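Local coordinates for autoinducer synthesis protein lasI (Pseudomonas aeruginosa, PDB 1RO5), which synthesises the quorum-sensing signal N-(3-oxododecanoyl)homoserine lactone from a fatty acyl-acyl carrier protein and S-adenosyl-L-methionine, at residues Val146-Glu149 against Lys150-Arg154. Numbering follows the deposited sequence.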
loop_
_atom_site.group_PDB
_atom_site.type_symbol
_atom_site.label_atom_id
_atom_site.label_comp_id
_atom_site.label_asym_id
_atom_site.label_seq_id
_atom_site.Cartn_x
_atom_site.Cartn_y
_atom_site.Cartn_z
ATOM N N VAL A 146 9.891 -3.810 -8.863
ATOM C CA VAL A 146 10.074 -5.223 -9.208
ATOM C C VAL A 146 10.443 -6.065 -8.031
ATOM O O VAL A 146 10.035 -7.232 -7.931
ATOM C CB VAL A 146 11.051 -5.445 -10.358
ATOM C CG1 VAL A 146 11.209 -6.981 -10.569
ATOM C CG2 VAL A 146 10.501 -4.803 -11.594
ATOM N N GLY A 147 11.200 -5.445 -7.110
ATOM C CA GLY A 147 11.586 -6.020 -5.801
ATOM C C GLY A 147 10.349 -6.450 -5.038
ATOM O O GLY A 147 10.232 -7.597 -4.554
ATOM N N VAL A 148 9.406 -5.534 -4.847
ATOM C CA VAL A 148 8.265 -5.881 -3.995
ATOM C C VAL A 148 7.420 -6.914 -4.783
ATOM O O VAL A 148 6.793 -7.777 -4.208
ATOM C CB VAL A 148 7.420 -4.625 -3.705
ATOM C CG1 VAL A 148 5.939 -4.953 -3.293
ATOM C CG2 VAL A 148 8.119 -3.681 -2.792
ATOM N N GLU A 149 7.394 -6.780 -6.102
ATOM C CA GLU A 149 6.653 -7.749 -6.904
ATOM C C GLU A 149 7.139 -9.180 -6.577
ATOM O O GLU A 149 6.315 -10.094 -6.236
ATOM C CB GLU A 149 6.746 -7.466 -8.397
ATOM C CG GLU A 149 6.347 -8.700 -9.222
ATOM C CD GLU A 149 6.493 -8.430 -10.690
ATOM O OE1 GLU A 149 7.387 -7.601 -11.045
ATOM O OE2 GLU A 149 5.722 -8.962 -11.536
ATOM N N LYS A 150 8.464 -9.374 -6.578
ATOM C CA LYS A 150 8.974 -10.736 -6.295
ATOM C C LYS A 150 8.811 -11.117 -4.872
ATOM O O LYS A 150 8.501 -12.244 -4.563
ATOM C CB LYS A 150 10.350 -11.083 -6.919
ATOM C CG LYS A 150 11.516 -10.233 -6.632
ATOM C CD LYS A 150 12.706 -10.738 -7.535
ATOM C CE LYS A 150 12.805 -9.977 -8.903
ATOM N NZ LYS A 150 14.196 -9.870 -9.454
ATOM N N MET A 151 8.814 -10.155 -3.989
ATOM C CA MET A 151 8.640 -10.514 -2.615
ATOM C C MET A 151 7.204 -11.133 -2.442
ATOM O O MET A 151 6.966 -12.065 -1.630
ATOM C CB MET A 151 8.962 -9.256 -1.813
ATOM C CG MET A 151 8.991 -9.317 -0.328
ATOM S SD MET A 151 7.126 -9.348 0.076
ATOM C CE MET A 151 6.732 -7.378 0.141
ATOM N N MET A 152 6.291 -10.713 -3.320
ATOM C CA MET A 152 4.907 -11.046 -3.207
ATOM C C MET A 152 4.711 -12.286 -4.017
ATOM O O MET A 152 4.019 -13.149 -3.537
ATOM C CB MET A 152 4.023 -9.946 -3.774
ATOM C CG MET A 152 3.564 -8.870 -2.772
ATOM S SD MET A 152 2.541 -7.537 -3.582
ATOM C CE MET A 152 3.491 -6.546 -4.405
ATOM N N ILE A 153 5.267 -12.413 -5.229
ATOM C CA ILE A 153 5.089 -13.693 -5.929
ATOM C C ILE A 153 5.667 -14.891 -5.058
ATOM O O ILE A 153 5.118 -15.958 -5.074
ATOM C CB ILE A 153 5.640 -13.764 -7.425
ATOM C CG1 ILE A 153 7.135 -14.138 -7.407
ATOM C CG2 ILE A 153 5.344 -12.526 -8.315
ATOM C CD1 ILE A 153 8.066 -14.059 -8.794
ATOM N N ARG A 154 6.743 -14.666 -4.308
ATOM C CA ARG A 154 7.374 -15.639 -3.463
ATOM C C ARG A 154 6.531 -15.988 -2.229
ATOM O O ARG A 154 6.583 -17.145 -1.723
ATOM C CB ARG A 154 8.742 -15.138 -2.939
ATOM C CG ARG A 154 9.823 -15.134 -4.018
ATOM C CD ARG A 154 11.232 -15.130 -3.493
ATOM N NE ARG A 154 12.085 -14.147 -4.157
ATOM C CZ ARG A 154 12.612 -13.128 -3.501
ATOM N NH1 ARG A 154 12.343 -12.981 -2.161
ATOM N NH2 ARG A 154 13.391 -12.267 -4.185
#
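Glu-149 and Ile-153 meet one turn apart on the short helix 146-154, where the backbone bond is short: Ile-153 N donates to Glu-149 O at 2.7 Å, with an N-H...O angle of 164°. The same carbonyl oxygen also accepts from Met-152 N at 3.0 Å, but that donor stands 62° out of the carbonyl plane, so one oxygen takes an i+4 and an i+3 bond in different directions. Met-152 N has a second, weak bond to Val-148 O. Lys-150 N binds Val-146 O at 3.0 Å, and Met-151 N binds Gly-147 O at the same distance, both as regular i+4 bonds.

The side chains divide more sharply. Val-146 and Met-152 are buried, the first against Arg-172, the second against Leu-176 and Leu-157. Glu-149 joins them on strand 171-179: with CG anti to its own N it runs on extended, touching Val-174 and Leu-176, and its carboxylate pairs with Arg-161 beyond the helix. At the margin of this packed side Ile-153 CG2, on a side chain that is itself exposed, lies 3.3 Å from Glu-149 O and 4.1 Å from Glu-149 CG.

Gly-147 and Lys-150 share the solvent side, with a sulfate ion beside the glycine. Lys-150 CG sits 3.6 Å from the carbonyl oxygens of both Val-146 and Gly-147, and a bend at chi3 (93°) lays CE 3.8 Å from Val-146 CG1. Backbone bonding thus holds the turns together, whereas buried side chains fasten the helix to the mixed sheet of the alpha-beta-alpha sandwich.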